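Local structure of FMN reductase (NADPH) (Bacillus subtilis, 3N2S) at residues A[17-22]-A[72-77]. The protein is a flavoenzyme that uses NADPH to reduce FMN and also reduces nitroaromatic compounds, quinones and azo dyes, working as a homodimer. Numbering follows the deposited sequence.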
ATOM      1  N   PHE A  17      -5.988 -10.291  21.588  1.00 16.48           N
ATOM      2  CA  PHE A  17      -5.634 -11.617  21.091  1.00 16.64           C
ATOM      3  C   PHE A  17      -5.387 -12.604  22.203  1.00 23.33           C
ATOM      4  O   PHE A  17      -4.997 -12.199  23.284  1.00 22.47           O
ATOM      5  CB  PHE A  17      -4.341 -11.536  20.250  1.00 16.72           C
ATOM      6  CG  PHE A  17      -4.404 -10.667  19.026  1.00 16.47           C
ATOM      7  CD1 PHE A  17      -5.081 -11.095  17.880  1.00 17.88           C
ATOM      8  CD2 PHE A  17      -3.725  -9.452  18.981  1.00 16.95           C
ATOM      9  CE1 PHE A  17      -5.074 -10.321  16.708  1.00 17.60           C
ATOM     10  CE2 PHE A  17      -3.747  -8.662  17.825  1.00 19.15           C
ATOM     11  CZ  PHE A  17      -4.414  -9.105  16.694  1.00 17.78           C
ATOM     12  N   THR A  18      -5.518 -13.908  21.907  1.00 23.56           N
ATOM     13  CA  THR A  18      -5.181 -14.959  22.887  1.00 25.32           C
ATOM     14  C   THR A  18      -3.651 -15.110  22.850  1.00 31.14           C
ATOM     15  O   THR A  18      -3.015 -14.573  21.945  1.00 27.99           O
ATOM     16  CB  THR A  18      -5.822 -16.296  22.505  1.00 33.08           C
ATOM     17  OG1 THR A  18      -5.149 -16.830  21.359  1.00 33.52           O
ATOM     18  CG2 THR A  18      -7.342 -16.198  22.277  1.00 32.08           C
ATOM     19  N   ASP A  19      -3.073 -15.904  23.774  1.00 30.69           N
ATOM     20  CA  ASP A  19      -1.629 -16.137  23.806  1.00 30.77           C
ATOM     21  C   ASP A  19      -1.171 -17.210  22.793  1.00 32.49           C
ATOM     22  O   ASP A  19       0.024 -17.515  22.735  1.00 33.12           O
ATOM     23  CB  ASP A  19      -1.174 -16.487  25.242  1.00 34.00           C
ATOM     24  CG  ASP A  19      -1.848 -17.697  25.886  1.00 54.82           C
ATOM     25  OD1 ASP A  19      -2.721 -18.322  25.231  1.00 58.08           O
ATOM     26  OD2 ASP A  19      -1.538 -17.991  27.063  1.00 63.31           O
ATOM     27  N   GLN A  20      -2.104 -17.778  22.000  1.00 26.43           N
ATOM     28  CA  GLN A  20      -1.788 -18.833  21.023  1.00 24.79           C
ATOM     29  C   GLN A  20      -0.933 -18.287  19.878  1.00 26.71           C
ATOM     30  O   GLN A  20      -1.402 -17.441  19.109  1.00 26.23           O
ATOM     31  CB  GLN A  20      -3.057 -19.492  20.477  1.00 25.34           C
ATOM     32  CG  GLN A  20      -2.774 -20.758  19.655  1.00 28.66           C
ATOM     33  CD  GLN A  20      -4.016 -21.382  19.054  1.00 34.65           C
ATOM     34  OE1 GLN A  20      -5.151 -21.007  19.362  1.00 31.41           O
ATOM     35  NE2 GLN A  20      -3.822 -22.339  18.162  1.00 25.27           N
ATOM     36  N   LEU A  21       0.304 -18.780  19.763  1.00 20.91           N
ATOM     37  CA  LEU A  21       1.218 -18.323  18.718  1.00 21.89           C
ATOM     38  C   LEU A  21       0.824 -18.880  17.352  1.00 24.21           C
ATOM     39  O   LEU A  21       0.192 -19.937  17.263  1.00 22.94           O
ATOM     40  CB  LEU A  21       2.692 -18.659  19.044  1.00 22.70           C
ATOM     41  CG  LEU A  21       3.274 -18.172  20.395  1.00 28.48           C
ATOM     42  CD1 LEU A  21       4.605 -18.816  20.673  1.00 28.67           C
ATOM     43  CD2 LEU A  21       3.408 -16.648  20.449  1.00 31.42           C
ATOM     44  N   LEU A  22       1.189 -18.157  16.283  1.00 19.32           N
ATOM     45  CA  LEU A  22       0.976 -18.635  14.923  1.00 18.06           C
ATOM     46  C   LEU A  22       1.937 -19.793  14.714  1.00 24.05           C
ATOM     47  O   LEU A  22       3.050 -19.767  15.242  1.00 22.92           O
ATOM     48  CB  LEU A  22       1.291 -17.543  13.892  1.00 17.35           C
ATOM     49  CG  LEU A  22       0.426 -16.265  13.928  1.00 19.91           C
ATOM     50  CD1 LEU A  22       0.601 -15.478  12.636  1.00 20.13           C
ATOM     51  CD2 LEU A  22      -1.074 -16.580  14.141  1.00 20.60           C
ATOM     52  N   LYS A  72       1.311  -8.950  22.914  1.00 18.53           N
ATOM     53  CA  LYS A  72       0.377 -10.081  23.050  1.00 17.99           C
ATOM     54  C   LYS A  72      -0.370 -10.311  21.765  1.00 22.22           C
ATOM     55  O   LYS A  72      -1.411  -9.691  21.520  1.00 20.74           O
ATOM     56  CB  LYS A  72      -0.607  -9.858  24.221  1.00 21.03           C
ATOM     57  CG  LYS A  72      -1.373 -11.124  24.617  1.00 37.56           C
ATOM     58  CD  LYS A  72      -2.439 -10.848  25.688  1.00 48.34           C
ATOM     59  CE  LYS A  72      -2.901 -12.109  26.384  1.00 55.87           C
ATOM     60  NZ  LYS A  72      -3.626 -13.026  25.470  1.00 68.81           N
ATOM     61  N   ASN A  73       0.149 -11.250  20.956  1.00 20.06           N
ATOM     62  CA  ASN A  73      -0.430 -11.650  19.662  1.00 19.78           C
ATOM     63  C   ASN A  73       0.171 -13.004  19.240  1.00 23.22           C
ATOM     64  O   ASN A  73       1.002 -13.550  19.960  1.00 23.20           O
ATOM     65  CB  ASN A  73      -0.184 -10.536  18.591  1.00 19.15           C
ATOM     66  CG  ASN A  73       1.267 -10.161  18.417  1.00 22.45           C
ATOM     67  OD1 ASN A  73       2.147 -11.026  18.371  1.00 15.29           O
ATOM     68  ND2 ASN A  73       1.561  -8.864  18.369  1.00 13.42           N
ATOM     69  N   GLY A  74      -0.218 -13.512  18.080  1.00 20.81           N
ATOM     70  CA  GLY A  74       0.291 -14.776  17.543  1.00 19.79           C
ATOM     71  C   GLY A  74       1.655 -14.636  16.893  1.00 22.58           C
ATOM     72  O   GLY A  74       2.414 -15.612  16.820  1.00 19.80           O
ATOM     73  N   HIS A  75       1.949 -13.418  16.362  1.00 17.66           N
ATOM     74  CA  HIS A  75       3.219 -13.024  15.727  1.00 17.00           C
ATOM     75  C   HIS A  75       3.154 -11.543  15.416  1.00 19.88           C
ATOM     76  O   HIS A  75       2.061 -11.036  15.126  1.00 19.30           O
ATOM     77  CB  HIS A  75       3.472 -13.813  14.422  1.00 17.59           C
ATOM     78  CG  HIS A  75       4.927 -13.905  14.036  1.00 21.02           C
ATOM     79  ND1 HIS A  75       5.875 -14.407  14.909  1.00 23.29           N
ATOM     80  CD2 HIS A  75       5.540 -13.603  12.869  1.00 23.68           C
ATOM     81  CE1 HIS A  75       7.027 -14.370  14.263  1.00 23.06           C
ATOM     82  NE2 HIS A  75       6.874 -13.910  13.029  1.00 23.69           N
ATOM     83  N   PHE A  76       4.305 -10.853  15.456  1.00 15.82           N
ATOM     84  CA  PHE A  76       4.360  -9.438  15.098  1.00 14.32           C
ATOM     85  C   PHE A  76       5.264  -9.253  13.881  1.00 18.40           C
ATOM     86  O   PHE A  76       6.456  -9.562  13.949  1.00 19.67           O
ATOM     87  CB  PHE A  76       4.795  -8.552  16.277  1.00 15.34           C
ATOM     88  CG  PHE A  76       4.669  -7.067  16.016  1.00 15.63           C
ATOM     89  CD1 PHE A  76       3.420  -6.484  15.794  1.00 17.00           C
ATOM     90  CD2 PHE A  76       5.796  -6.243  16.001  1.00 15.25           C
ATOM     91  CE1 PHE A  76       3.317  -5.111  15.538  1.00 16.68           C
ATOM     92  CE2 PHE A  76       5.683  -4.879  15.761  1.00 16.88           C
ATOM     93  CZ  PHE A  76       4.446  -4.321  15.544  1.00 14.48           C
ATOM     94  N   PHE A  77       4.686  -8.796  12.769  1.00 12.49           N
ATOM     95  CA  PHE A  77       5.418  -8.566  11.526  1.00 13.12           C
ATOM     96  C   PHE A  77       5.738  -7.085  11.371  1.00 16.98           C
ATOM     97  O   PHE A  77       4.883  -6.248  11.638  1.00 17.26           O
ATOM     98  CB  PHE A  77       4.601  -9.033  10.308  1.00 14.33           C
ATOM     99  CG  PHE A  77       4.244 -10.505  10.266  1.00 15.61           C
ATOM    100  CD1 PHE A  77       5.045 -11.413   9.575  1.00 17.84           C
ATOM    101  CD2 PHE A  77       3.062 -10.970  10.842  1.00 16.49           C
ATOM    102  CE1 PHE A  77       4.679 -12.763   9.477  1.00 18.08           C
ATOM    103  CE2 PHE A  77       2.717 -12.331  10.776  1.00 17.77           C
ATOM    104  CZ  PHE A  77       3.524 -13.213  10.085  1.00 16.65           C
TER
HETATM  105  O   HOH W   1      -3.560  -8.821  22.813  1.00 19.80           O
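Lys72 NZ reaches Phe17 O where the loop between helices 3-9 and 24-35 passes the start of strand 75-82, part of the antiparallel sheet of the nitroreductase fold. The lysine chain runs extended until a turn at its last torsion (chi4 -66°) brings NZ within 2.7 Å of that oxygen. One water ties the same two residues again, taking the N-H of Phe17 and donating to Lys72 O. Past an ST turn, Gln20 N to Thr18 OG1, Leu22 N gives a nearly straight bond (176°) to Gly74 O, 2.9 Å away. Gly74 CA lies 3.5 Å from Gln20 O in a CA-H...O contact. Gly74 and His75 also form a classic beta bulge opposite Val163.

The Phe17 ring, about 9 Å from bound FMN, sets its edge near a carbonyl oxygen (CD2 to Lys72 O, 3.4 Å). Its apolar neighbour is Asn73 CB, 3.7 Å from CD2; the Asn73 amide is fixed by Lys57 NZ at OD1 and Tyr69 O at ND2. Leu22 CD1 packs on His75 CB and meets the edge of Phe77 at CE2, 4.2 Å off; His75 NE2 bonds Tyr182 OH of the second subunit. An alanine in place of Phe17 would probably open a gap beside Asn73 CB and Ala162. A lysine ammonium, a bridging water and one main-chain N-H thus join loop to strand without regular strand pairing, while Leu22 also packs against Ile27 and Leu30 of helix 24-35.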